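Local coordinates for protein HMG-CoA Lyase (Bacillus subtilis subsp. subtilis, PDB 1YDO) that belongs to the HMGL-like family and adopts a TIM-barrel fold, a ring of parallel strands surrounded by helices, at residues A[45-50]-A[93-98]; A[100-105]-A[160-165]; A[122-127]-A[164-169]; A[130-135]-A[170-175]. All coordinates share one frame; numbering follows the deposited sequence.

Interaction 1: residues A[45-50]-A[93-98]; sequences IEITSF and GGINEA
Ile95 meets Ile47 and Phe50 in a small, fully buried apolar contact. No hydrogen bond crosses between the two segments. The CB of Ile95 already points toward 45-50. From there CG1 leaves anti to the carbonyl carbon (chi1 -79°), which carries that branch to the aromatic ring. CG1 of Ile95 lies 4.0 Å from CE1 of Phe50. A bend at chi2 (60°) then brings the terminal methyl against both partners. CD1 of Ile95 is 3.6 Å from CE1 of Phe50 and 3.9 Å from CZ of the same ring. It sits at the ring edge, near the ring plane, and not over a face. The same CD1 of Ile95 is 3.9 Å from CD1 of Ile47, so these two isoleucines meet methyl to methyl. Their side chains cross obliquely, while Phe50 and Ile95 approach from opposite directions. The backbones stay well apart, with the CA atoms of Ile47 and Ile95 8.5 Å from each other. Gly94, with a positive phi, ends helix 84-93 just before Ile95. The chain then turns into strand 97-103. Strand 76-80 lies between the two strands in the sheet, and Ala79 touches both Phe50 and Ile95. Ala66 of helix 62-68 packs on Ile47 and Ile95. Glu46, next to Ile47, instead forms a salt bridge with Arg15. Apolar side chains from strand 44-49, the loop after it and a helix-to-strand loop thus meet under a helix. This is the layer between sheet and outer helices characteristic of a TIM barrel.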
loop_
_atom_site.group_PDB
_atom_site.type_symbol
_atom_site.label_atom_id
_atom_site.label_comp_id
_atom_site.label_asym_id
_atom_site.label_seq_id
_atom_site.Cartn_x
_atom_site.Cartn_y
_atom_site.Cartn_z
ATOM N N ILE A 45 -11.171 0.927 20.679
ATOM C CA ILE A 45 -10.889 -0.466 20.374
ATOM C C ILE A 45 -12.126 -1.351 20.403
ATOM O O ILE A 45 -12.753 -1.474 21.448
ATOM C CB ILE A 45 -9.941 -1.057 21.404
ATOM C CG1 ILE A 45 -8.685 -0.213 21.534
ATOM C CG2 ILE A 45 -9.611 -2.473 21.023
ATOM C CD1 ILE A 45 -7.694 -0.800 22.515
ATOM N N GLU A 46 -12.485 -1.972 19.282
ATOM C CA GLU A 46 -13.626 -2.875 19.312
ATOM C C GLU A 46 -13.141 -4.189 19.912
ATOM O O GLU A 46 -12.651 -5.051 19.192
ATOM C CB GLU A 46 -14.146 -3.155 17.924
ATOM C CG GLU A 46 -14.812 -1.991 17.294
ATOM C CD GLU A 46 -15.681 -2.406 16.116
ATOM O OE1 GLU A 46 -16.192 -1.510 15.399
ATOM O OE2 GLU A 46 -15.860 -3.627 15.905
ATOM N N ILE A 47 -13.279 -4.348 21.222
ATOM C CA ILE A 47 -12.813 -5.557 21.881
ATOM C C ILE A 47 -13.409 -6.855 21.359
ATOM O O ILE A 47 -12.733 -7.880 21.347
ATOM C CB ILE A 47 -13.074 -5.488 23.380
ATOM C CG1 ILE A 47 -14.573 -5.331 23.632
ATOM C CG2 ILE A 47 -12.316 -4.322 23.988
ATOM C CD1 ILE A 47 -14.948 -5.398 25.092
ATOM N N THR A 48 -14.664 -6.828 20.923
ATOM C CA THR A 48 -15.297 -8.050 20.430
ATOM C C THR A 48 -16.645 -7.806 19.771
ATOM O O THR A 48 -17.089 -6.663 19.638
ATOM C CB THR A 48 -15.543 -9.032 21.566
ATOM O OG1 THR A 48 -16.164 -10.219 21.056
ATOM C CG2 THR A 48 -16.467 -8.398 22.599
ATOM N N SER A 49 -17.292 -8.900 19.370
ATOM C CA SER A 49 -18.605 -8.853 18.728
ATOM C C SER A 49 -19.602 -9.693 19.506
ATOM O O SER A 49 -19.284 -10.799 19.947
ATOM C CB SER A 49 -18.529 -9.378 17.290
ATOM O OG SER A 49 -19.814 -9.710 16.794
ATOM N N PHE A 50 -20.809 -9.167 19.676
ATOM C CA PHE A 50 -21.844 -9.888 20.398
ATOM C C PHE A 50 -22.846 -10.551 19.480
ATOM O O PHE A 50 -24.029 -10.653 19.798
ATOM C CB PHE A 50 -22.559 -8.966 21.388
ATOM C CG PHE A 50 -21.738 -8.642 22.586
ATOM C CD1 PHE A 50 -20.956 -7.502 22.621
ATOM C CD2 PHE A 50 -21.689 -9.515 23.657
ATOM C CE1 PHE A 50 -20.132 -7.237 23.720
ATOM C CE2 PHE A 50 -20.866 -9.258 24.753
ATOM C CZ PHE A 50 -20.088 -8.125 24.784
ATOM N N GLY A 93 -21.351 -6.503 29.508
ATOM C CA GLY A 93 -19.912 -6.532 29.285
ATOM C C GLY A 93 -19.229 -5.221 29.650
ATOM O O GLY A 93 -18.023 -5.184 29.906
ATOM N N GLY A 94 -20.001 -4.139 29.660
ATOM C CA GLY A 94 -19.448 -2.841 30.003
ATOM C C GLY A 94 -19.043 -2.008 28.808
ATOM O O GLY A 94 -18.463 -0.936 28.972
ATOM N N ILE A 95 -19.353 -2.492 27.611
ATOM C CA ILE A 95 -19.009 -1.772 26.392
ATOM C C ILE A 95 -19.465 -0.327 26.440
ATOM O O ILE A 95 -20.605 -0.056 26.795
ATOM C CB ILE A 95 -19.621 -2.441 25.146
ATOM C CG1 ILE A 95 -18.781 -3.645 24.752
ATOM C CG2 ILE A 95 -19.652 -1.473 23.982
ATOM C CD1 ILE A 95 -18.685 -4.693 25.831
ATOM N N ASN A 96 -18.569 0.592 26.083
ATOM C CA ASN A 96 -18.892 2.010 26.080
ATOM C C ASN A 96 -19.684 2.359 24.821
ATOM O O ASN A 96 -20.667 3.098 24.874
ATOM C CB ASN A 96 -17.625 2.856 26.104
ATOM C CG ASN A 96 -16.672 2.437 27.187
ATOM O OD1 ASN A 96 -17.041 2.373 28.349
ATOM N ND2 ASN A 96 -15.433 2.136 26.813
ATOM N N GLU A 97 -19.255 1.831 23.677
ATOM C CA GLU A 97 -19.941 2.130 22.429
ATOM C C GLU A 97 -20.371 0.888 21.663
ATOM O O GLU A 97 -19.628 -0.079 21.537
ATOM C CB GLU A 97 -19.058 3.029 21.537
ATOM C CG GLU A 97 -19.598 3.237 20.113
ATOM C CD GLU A 97 -19.021 4.459 19.409
ATOM O OE1 GLU A 97 -19.382 5.599 19.790
ATOM O OE2 GLU A 97 -18.215 4.280 18.467
ATOM N N ALA A 98 -21.592 0.935 21.157
ATOM C CA ALA A 98 -22.135 -0.165 20.400
ATOM C C ALA A 98 -22.084 0.183 18.928
ATOM O O ALA A 98 -22.408 1.298 18.545
ATOM C CB ALA A 98 -23.564 -0.417 20.827
#

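Interaction 2: residues A[100-105]-A[160-165]; sequences VFMSAS and IRLSEA
Met102, a selenomethionine, reaches Leu162 through a side chain that is straight at first and bent near its tip. Its CG lies between the backbone N and the carbonyl carbon (chi1 71°). The bend at chi3 (-78°) then brings the methyl against the helix. On the other side, CG of Leu162 is anti to the carbonyl carbon (chi1 -64°), and its two methyls both face 100-105. CD2 of Leu162 lies 3.9 Å from CE of Met102. CD1 of Leu162 lies against Ala104 at the end of the strand, 3.4 Å from CA of Ala104 and 4.0 Å from its CB. The same CD1 of Leu162 is also 4.0 Å from the carbonyl O of Ser103. Leu162 therefore packs on side chain and backbone together, and it is the one helix residue of 160-165 to touch the other segment. CE of Met102 is also 4.0 Å from CD1 of Leu162, so it lies against both branches of the fork. The contact is apolar and buried, and no hydrogen bond joins the segments. Just beyond it, Ser105 is the N-cap of helix 106-110, with its OG bonded to the backbone N of His108. Strand 137-143 runs beside strand 97-103, and Met102 shares backbone hydrogen bonds with Tyr141 and Ser143. Leu142 of that strand touches both Ala104 and Ser163. Leu124 of helix 117-133 packs on Met102 as well. The contact thus joins the C-terminal end of strand 97-103 to helix 156-169, with helix 117-133 alongside.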
loop_
_atom_site.group_PDB
_atom_site.type_symbol
_atom_site.label_atom_id
_atom_site.label_comp_id
_atom_site.label_asym_id
_atom_site.label_seq_id
_atom_site.Cartn_x
_atom_site.Cartn_y
_atom_site.Cartn_z
ATOM N N VAL A 100 -23.652 -0.737 15.389
ATOM C CA VAL A 100 -24.576 -1.531 14.608
ATOM C C VAL A 100 -23.990 -1.693 13.205
ATOM O O VAL A 100 -22.971 -1.078 12.881
ATOM C CB VAL A 100 -25.935 -0.859 14.509
ATOM C CG1 VAL A 100 -26.596 -0.868 15.875
ATOM C CG2 VAL A 100 -25.773 0.564 13.979
ATOM N N PHE A 101 -24.622 -2.510 12.370
ATOM C CA PHE A 101 -24.113 -2.715 11.029
ATOM C C PHE A 101 -25.151 -3.235 10.067
ATOM O O PHE A 101 -26.166 -3.804 10.465
ATOM C CB PHE A 101 -22.947 -3.700 11.032
ATOM C CG PHE A 101 -23.275 -5.024 11.645
ATOM C CD1 PHE A 101 -23.276 -5.177 13.028
ATOM C CD2 PHE A 101 -23.622 -6.112 10.851
ATOM C CE1 PHE A 101 -23.624 -6.397 13.619
ATOM C CE2 PHE A 101 -23.975 -7.339 11.429
ATOM C CZ PHE A 101 -23.976 -7.479 12.813
HETATM N N MSE A 102 -24.876 -3.028 8.784
HETATM C CA MSE A 102 -25.740 -3.489 7.710
HETATM C C MSE A 102 -25.036 -3.233 6.397
HETATM O O MSE A 102 -24.027 -2.539 6.349
HETATM C CB MSE A 102 -27.077 -2.750 7.735
HETATM C CG MSE A 102 -26.997 -1.303 7.312
HETATM SE SE MSE A 102 -28.756 -0.512 7.189
HETATM C CE MSE A 102 -29.295 -1.271 5.473
ATOM N N SER A 103 -25.573 -3.797 5.327
ATOM C CA SER A 103 -24.971 -3.610 4.024
ATOM C C SER A 103 -25.771 -2.650 3.146
ATOM O O SER A 103 -27.001 -2.574 3.237
ATOM C CB SER A 103 -24.828 -4.962 3.327
ATOM O OG SER A 103 -24.272 -4.810 2.028
ATOM N N ALA A 104 -25.056 -1.906 2.308
ATOM C CA ALA A 104 -25.681 -0.965 1.387
ATOM C C ALA A 104 -26.331 -1.778 0.269
ATOM O O ALA A 104 -27.404 -1.435 -0.230
ATOM C CB ALA A 104 -24.629 -0.029 0.813
ATOM N N SER A 105 -25.653 -2.859 -0.115
ATOM C CA SER A 105 -26.127 -3.769 -1.152
ATOM C C SER A 105 -27.203 -4.684 -0.578
ATOM O O SER A 105 -27.025 -5.282 0.492
ATOM C CB SER A 105 -24.971 -4.616 -1.684
ATOM O OG SER A 105 -25.411 -5.916 -2.017
ATOM N N ILE A 160 -26.294 7.288 0.022
ATOM C CA ILE A 160 -26.870 8.526 0.519
ATOM C C ILE A 160 -28.173 8.230 1.238
ATOM O O ILE A 160 -28.377 8.637 2.381
ATOM C CB ILE A 160 -27.158 9.492 -0.632
ATOM C CG1 ILE A 160 -25.905 9.667 -1.492
ATOM C CG2 ILE A 160 -27.591 10.834 -0.080
ATOM C CD1 ILE A 160 -24.768 10.321 -0.766
ATOM N N ARG A 161 -29.054 7.515 0.550
ATOM C CA ARG A 161 -30.347 7.145 1.101
ATOM C C ARG A 161 -30.166 6.575 2.504
ATOM O O ARG A 161 -30.597 7.177 3.492
ATOM C CB ARG A 161 -31.019 6.106 0.192
ATOM C CG ARG A 161 -32.492 5.851 0.486
ATOM C CD ARG A 161 -33.129 4.941 -0.570
ATOM N NE ARG A 161 -32.776 3.526 -0.432
ATOM C CZ ARG A 161 -33.237 2.718 0.525
ATOM N NH1 ARG A 161 -32.853 1.444 0.560
ATOM N NH2 ARG A 161 -34.083 3.172 1.449
ATOM N N LEU A 162 -29.512 5.419 2.582
ATOM C CA LEU A 162 -29.269 4.740 3.855
ATOM C C LEU A 162 -28.572 5.657 4.845
ATOM O O LEU A 162 -29.010 5.802 5.985
ATOM C CB LEU A 162 -28.415 3.489 3.628
ATOM C CG LEU A 162 -29.040 2.386 2.765
ATOM C CD1 LEU A 162 -28.020 1.262 2.589
ATOM C CD2 LEU A 162 -30.325 1.864 3.427
ATOM N N SER A 163 -27.487 6.281 4.404
ATOM C CA SER A 163 -26.747 7.187 5.261
ATOM C C SER A 163 -27.668 8.229 5.907
ATOM O O SER A 163 -27.516 8.542 7.081
ATOM C CB SER A 163 -25.652 7.871 4.450
ATOM O OG SER A 163 -24.794 6.904 3.863
ATOM N N GLU A 164 -28.621 8.762 5.145
ATOM C CA GLU A 164 -29.538 9.755 5.699
ATOM C C GLU A 164 -30.376 9.111 6.797
ATOM O O GLU A 164 -30.574 9.690 7.868
ATOM C CB GLU A 164 -30.448 10.354 4.609
ATOM C CG GLU A 164 -29.755 11.431 3.744
ATOM C CD GLU A 164 -30.641 12.650 3.403
ATOM O OE1 GLU A 164 -30.106 13.636 2.826
ATOM O OE2 GLU A 164 -31.858 12.630 3.704
ATOM N N ALA A 165 -30.864 7.907 6.533
ATOM C CA ALA A 165 -31.649 7.215 7.533
ATOM C C ALA A 165 -30.774 6.997 8.765
ATOM O O ALA A 165 -31.129 7.412 9.861
ATOM C CB ALA A 165 -32.136 5.879 6.991
#

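Interaction 3: residues A[122-127]-A[164-169]; sequences HILKQV and EALFEF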
loop_
_atom_site.group_PDB
_atom_site.type_symbol
_atom_site.label_atom_id
_atom_site.label_comp_id
_atom_site.label_asym_id
_atom_site.label_seq_id
_atom_site.Cartn_x
_atom_site.Cartn_y
_atom_site.Cartn_z
ATOM N N HIS A 122 -34.726 -1.031 10.071
ATOM C CA HIS A 122 -35.676 -1.025 11.168
ATOM C C HIS A 122 -35.048 -1.559 12.457
ATOM O O HIS A 122 -35.318 -1.051 13.548
ATOM C CB HIS A 122 -36.903 -1.859 10.782
ATOM C CG HIS A 122 -38.041 -1.746 11.750
ATOM N ND1 HIS A 122 -38.304 -2.701 12.701
ATOM C CD2 HIS A 122 -38.976 -0.774 11.911
ATOM C CE1 HIS A 122 -39.358 -2.328 13.417
ATOM N NE2 HIS A 122 -39.779 -1.166 12.956
ATOM N N ILE A 123 -34.208 -2.582 12.328
ATOM C CA ILE A 123 -33.556 -3.170 13.487
ATOM C C ILE A 123 -32.644 -2.140 14.137
ATOM O O ILE A 123 -32.818 -1.777 15.303
ATOM C CB ILE A 123 -32.693 -4.398 13.099
ATOM C CG1 ILE A 123 -33.489 -5.350 12.209
ATOM C CG2 ILE A 123 -32.227 -5.118 14.359
ATOM C CD1 ILE A 123 -34.754 -5.906 12.844
ATOM N N LEU A 124 -31.669 -1.674 13.360
ATOM C CA LEU A 124 -30.703 -0.692 13.830
ATOM C C LEU A 124 -31.411 0.493 14.452
ATOM O O LEU A 124 -30.995 1.003 15.491
ATOM C CB LEU A 124 -29.832 -0.204 12.670
ATOM C CG LEU A 124 -29.141 -1.278 11.825
ATOM C CD1 LEU A 124 -28.171 -0.588 10.879
ATOM C CD2 LEU A 124 -28.409 -2.281 12.716
ATOM N N LYS A 125 -32.485 0.928 13.802
ATOM C CA LYS A 125 -33.274 2.052 14.292
ATOM C C LYS A 125 -33.549 1.877 15.780
ATOM O O LYS A 125 -33.147 2.702 16.595
ATOM C CB LYS A 125 -34.612 2.124 13.543
ATOM C CG LYS A 125 -35.567 3.233 14.009
ATOM C CD LYS A 125 -36.882 3.201 13.216
ATOM C CE LYS A 125 -37.763 4.397 13.543
ATOM N NZ LYS A 125 -38.051 4.484 15.004
ATOM N N GLN A 126 -34.235 0.796 16.133
ATOM C CA GLN A 126 -34.558 0.589 17.530
ATOM C C GLN A 126 -33.323 0.127 18.325
ATOM O O GLN A 126 -33.149 0.491 19.493
ATOM C CB GLN A 126 -35.761 -0.374 17.681
ATOM C CG GLN A 126 -37.128 0.170 17.087
ATOM C CD GLN A 126 -37.509 1.620 17.551
ATOM O OE1 GLN A 126 -37.473 1.948 18.751
ATOM N NE2 GLN A 126 -37.905 2.460 16.600
ATOM N N VAL A 127 -32.435 -0.642 17.702
ATOM C CA VAL A 127 -31.236 -1.078 18.408
ATOM C C VAL A 127 -30.413 0.130 18.854
ATOM O O VAL A 127 -29.742 0.093 19.888
ATOM C CB VAL A 127 -30.374 -1.948 17.515
ATOM C CG1 VAL A 127 -29.080 -2.276 18.229
ATOM C CG2 VAL A 127 -31.139 -3.203 17.142
ATOM N N GLU A 164 -28.621 8.762 5.145
ATOM C CA GLU A 164 -29.538 9.755 5.699
ATOM C C GLU A 164 -30.376 9.111 6.797
ATOM O O GLU A 164 -30.574 9.690 7.868
ATOM C CB GLU A 164 -30.448 10.354 4.609
ATOM C CG GLU A 164 -29.755 11.431 3.744
ATOM C CD GLU A 164 -30.641 12.650 3.403
ATOM O OE1 GLU A 164 -30.106 13.636 2.826
ATOM O OE2 GLU A 164 -31.858 12.630 3.704
ATOM N N ALA A 165 -30.864 7.907 6.533
ATOM C CA ALA A 165 -31.649 7.215 7.533
ATOM C C ALA A 165 -30.774 6.997 8.765
ATOM O O ALA A 165 -31.129 7.412 9.861
ATOM C CB ALA A 165 -32.136 5.879 6.991
ATOM N N LEU A 166 -29.621 6.363 8.580
ATOM C CA LEU A 166 -28.748 6.096 9.702
ATOM C C LEU A 166 -28.541 7.324 10.561
ATOM O O LEU A 166 -28.692 7.274 11.785
ATOM C CB LEU A 166 -27.393 5.562 9.238
ATOM C CG LEU A 166 -27.286 4.055 9.019
ATOM C CD1 LEU A 166 -28.000 3.331 10.151
ATOM C CD2 LEU A 166 -27.891 3.673 7.691
ATOM N N PHE A 167 -28.211 8.443 9.940
ATOM C CA PHE A 167 -27.983 9.642 10.722
ATOM C C PHE A 167 -29.249 10.133 11.383
ATOM O O PHE A 167 -29.214 10.665 12.495
ATOM C CB PHE A 167 -27.368 10.729 9.851
ATOM C CG PHE A 167 -25.880 10.642 9.764
ATOM C CD1 PHE A 167 -25.103 10.784 10.912
ATOM C CD2 PHE A 167 -25.249 10.413 8.546
ATOM C CE1 PHE A 167 -23.719 10.701 10.850
ATOM C CE2 PHE A 167 -23.859 10.327 8.473
ATOM C CZ PHE A 167 -23.092 10.472 9.629
ATOM N N GLU A 168 -30.369 9.936 10.698
ATOM C CA GLU A 168 -31.677 10.351 11.204
ATOM C C GLU A 168 -32.037 9.624 12.506
ATOM O O GLU A 168 -32.753 10.164 13.349
ATOM C CB GLU A 168 -32.753 10.081 10.142
ATOM C CG GLU A 168 -34.148 10.621 10.479
ATOM C CD GLU A 168 -35.277 9.801 9.853
ATOM O OE1 GLU A 168 -35.282 9.621 8.609
ATOM O OE2 GLU A 168 -36.163 9.335 10.617
ATOM N N PHE A 169 -31.549 8.396 12.660
ATOM C CA PHE A 169 -31.817 7.606 13.862
ATOM C C PHE A 169 -31.127 8.210 15.094
ATOM O O PHE A 169 -31.621 8.084 16.212
ATOM C CB PHE A 169 -31.337 6.159 13.668
ATOM C CG PHE A 169 -32.096 5.387 12.613
ATOM C CD1 PHE A 169 -31.618 4.152 12.158
ATOM C CD2 PHE A 169 -33.283 5.880 12.078
ATOM C CE1 PHE A 169 -32.308 3.419 11.183
ATOM C CE2 PHE A 169 -33.981 5.154 11.101
ATOM C CZ PHE A 169 -33.490 3.919 10.653
#
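Lys125 and Phe169 carry most of this helix-to-helix contact, through a CH-pi interaction. CB of Lys125 sits over one face of the Phe169 ring, 3.6 Å from the centroid and 17° off the ring normal. CG of Lys125 is anti to the backbone N (chi1 177°), which lays the aliphatic chain across the ring. CG of Lys125 lies 3.8 Å from CE2 of Phe169, and CD of Lys125 4.1 Å from the same CE2. The chain crosses the phenylalanine side chain at about a right angle. The other face of the ring has the carbonyl O of Ala165 over it, offset toward the rim. That O also accepts the backbone N-H of Phe169. The ring is therefore held between its own helix and the neighbouring lysine.

A second, purely apolar contact lies on the buried side. CD1 of Leu124 meets CD1 of Leu166 at 4.0 Å. Leu124 continues inward to Val100 of strand 97-103.

Charges play little direct part. NZ of Lys125 stays 6.8 Å from OE2 of Glu168, a pair of opposite charge not in contact.

The axes of 122-127 and 164-169 approach to 9.8 Å and cross at -20°, running nearly parallel. Such side-by-side packing of successive helices around the strands is typical of the outer layer of a TIM barrel.

Interaction 4: residues A[130-135]-A[170-175]; sequences DAQKAN and GISELS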
loop_
_atom_site.group_PDB
_atom_site.type_symbol
_atom_site.label_atom_id
_atom_site.label_comp_id
_atom_site.label_asym_id
_atom_site.label_seq_id
_atom_site.Cartn_x
_atom_site.Cartn_y
_atom_site.Cartn_z
ATOM N N ASP A 130 -32.401 2.070 21.920
ATOM C CA ASP A 130 -32.201 1.445 23.226
ATOM C C ASP A 130 -30.762 1.625 23.721
ATOM O O ASP A 130 -30.504 1.769 24.925
ATOM C CB ASP A 130 -32.537 -0.053 23.178
ATOM C CG ASP A 130 -33.981 -0.326 22.771
ATOM O OD1 ASP A 130 -34.844 0.577 22.948
ATOM O OD2 ASP A 130 -34.249 -1.453 22.295
ATOM N N ALA A 131 -29.821 1.615 22.790
ATOM C CA ALA A 131 -28.431 1.777 23.156
ATOM C C ALA A 131 -28.208 3.133 23.798
ATOM O O ALA A 131 -27.709 3.218 24.916
ATOM C CB ALA A 131 -27.562 1.633 21.930
ATOM N N GLN A 132 -28.586 4.192 23.091
ATOM C CA GLN A 132 -28.401 5.545 23.599
ATOM C C GLN A 132 -29.154 5.743 24.903
ATOM O O GLN A 132 -28.645 6.350 25.847
ATOM C CB GLN A 132 -28.868 6.568 22.560
ATOM C CG GLN A 132 -28.206 6.366 21.196
ATOM C CD GLN A 132 -28.382 7.538 20.234
ATOM O OE1 GLN A 132 -29.496 8.022 20.009
ATOM N NE2 GLN A 132 -27.276 7.987 19.647
ATOM N N LYS A 133 -30.369 5.208 24.950
ATOM C CA LYS A 133 -31.205 5.322 26.132
ATOM C C LYS A 133 -30.477 4.724 27.335
ATOM O O LYS A 133 -30.805 5.013 28.491
ATOM C CB LYS A 133 -32.543 4.606 25.900
ATOM C CG LYS A 133 -33.633 4.984 26.905
ATOM C CD LYS A 133 -34.957 4.265 26.645
ATOM C CE LYS A 133 -34.836 2.760 26.844
ATOM N NZ LYS A 133 -36.136 2.074 26.605
ATOM N N ALA A 134 -29.483 3.890 27.058
ATOM C CA ALA A 134 -28.711 3.272 28.125
ATOM C C ALA A 134 -27.419 4.049 28.357
ATOM O O ALA A 134 -26.508 3.560 29.025
ATOM C CB ALA A 134 -28.397 1.821 27.778
ATOM N N ASN A 135 -27.352 5.263 27.813
ATOM C CA ASN A 135 -26.176 6.117 27.951
ATOM C C ASN A 135 -24.980 5.477 27.278
ATOM O O ASN A 135 -23.885 5.409 27.853
ATOM C CB ASN A 135 -25.835 6.365 29.418
ATOM C CG ASN A 135 -26.993 6.934 30.191
ATOM O OD1 ASN A 135 -27.565 7.957 29.807
ATOM N ND2 ASN A 135 -27.351 6.280 31.291
ATOM N N GLY A 170 -29.984 8.859 14.890
ATOM C CA GLY A 170 -29.283 9.455 16.010
ATOM C C GLY A 170 -27.878 8.922 16.214
ATOM O O GLY A 170 -27.231 9.221 17.224
ATOM N N ILE A 171 -27.390 8.134 15.264
ATOM C CA ILE A 171 -26.045 7.581 15.373
ATOM C C ILE A 171 -25.044 8.719 15.471
ATOM O O ILE A 171 -25.345 9.849 15.110
ATOM C CB ILE A 171 -25.698 6.736 14.147
ATOM C CG1 ILE A 171 -25.857 7.585 12.885
ATOM C CG2 ILE A 171 -26.581 5.490 14.103
ATOM C CD1 ILE A 171 -25.351 6.904 11.623
ATOM N N SER A 172 -23.847 8.426 15.947
ATOM C CA SER A 172 -22.855 9.477 16.087
ATOM C C SER A 172 -21.796 9.483 14.986
ATOM O O SER A 172 -21.204 10.525 14.685
ATOM C CB SER A 172 -22.185 9.357 17.453
ATOM O OG SER A 172 -23.165 9.313 18.479
ATOM N N GLU A 173 -21.572 8.318 14.381
ATOM C CA GLU A 173 -20.574 8.176 13.330
ATOM C C GLU A 173 -20.954 7.079 12.346
ATOM O O GLU A 173 -21.325 5.985 12.739
ATOM C CB GLU A 173 -19.237 7.836 13.960
ATOM C CG GLU A 173 -18.071 8.029 13.050
ATOM C CD GLU A 173 -16.771 8.068 13.820
ATOM O OE1 GLU A 173 -16.226 6.989 14.114
ATOM O OE2 GLU A 173 -16.306 9.181 14.152
ATOM N N LEU A 174 -20.851 7.374 11.061
ATOM C CA LEU A 174 -21.186 6.389 10.062
ATOM C C LEU A 174 -19.890 5.921 9.401
ATOM O O LEU A 174 -19.260 6.660 8.649
ATOM C CB LEU A 174 -22.118 7.004 9.035
ATOM C CG LEU A 174 -23.052 6.082 8.273
ATOM C CD1 LEU A 174 -23.725 6.883 7.175
ATOM C CD2 LEU A 174 -22.289 4.923 7.663
ATOM N N SER A 175 -19.489 4.686 9.674
ATOM C CA SER A 175 -18.248 4.173 9.111
ATOM C C SER A 175 -18.504 3.455 7.809
ATOM O O SER A 175 -19.094 2.379 7.793
ATOM C CB SER A 175 -17.564 3.243 10.118
ATOM O OG SER A 175 -16.382 2.694 9.597
#
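Gln132 and Gly170 face each other where one helix ends and another has just ended, with their CA atoms 8.6 Å apart. Segment 130-135 is the last part of helix 117-133, followed by a turn. In 170-175 the chain leaves helix 156-169 at Gly170. This glycine has a positive phi and two bonds back into the last helical turn, a Schellman motif. Beyond it the chain runs on to strand 174-177.

One side chain bridges the gap. CG of Gln132 is anti to its carbonyl carbon (chi1 -54°), and the chain is extended from there, an extended course that carries the amide across to Gly170. NE2 of Gln132 donates to the O of Gly170 at 2.7 Å, with an N-H...O angle of 145°. The donor stands above the carbonyl plane of Gly170, 52° out of it, and so not in line with a lone pair. The acceptor is in turn tilted from the plane of the glutamine amide. OE1 of Gln132 is farther from the O of Gly170, at 3.8 Å. This donation from NE2 is the one hydrogen bond between the segments.

Thr138 of strand 137-143 touches Gln132 and is backbone hydrogen-bonded to Ser172. CB of Ile171 points away from 130-135, and the side chain packs on Leu166. A side chain from one helix end thus holds the carbonyl of the next helix-to-strand loop. Such loops, each leading from an outer helix back into the sheet, are part of the repeating strand-helix pattern of a TIM barrel.

Overall arrangement
The four contacts follow neighbouring strands and helices of one barrel. Interactions 1 and 2 both use strand 97-103, but their centres are 21 Å apart. Interaction 1 lies where the strand begins and interaction 2 where it ends. Interactions 2 and 3 share helix 156-169, and their centres are 9 Å apart. They touch directly, with CG1 of Val100 3.7 Å from CG1 of Val127. Interactions 3 and 4 share helix 117-133 and are also 9 Å apart between centres. There CZ of Phe167 lies 3.7 Å from CB of Leu174. Interactions 2, 3 and 4 thus form one continuous patch, while interaction 1 joins interaction 2 only along the chain and touches neither interaction 3 nor interaction 4.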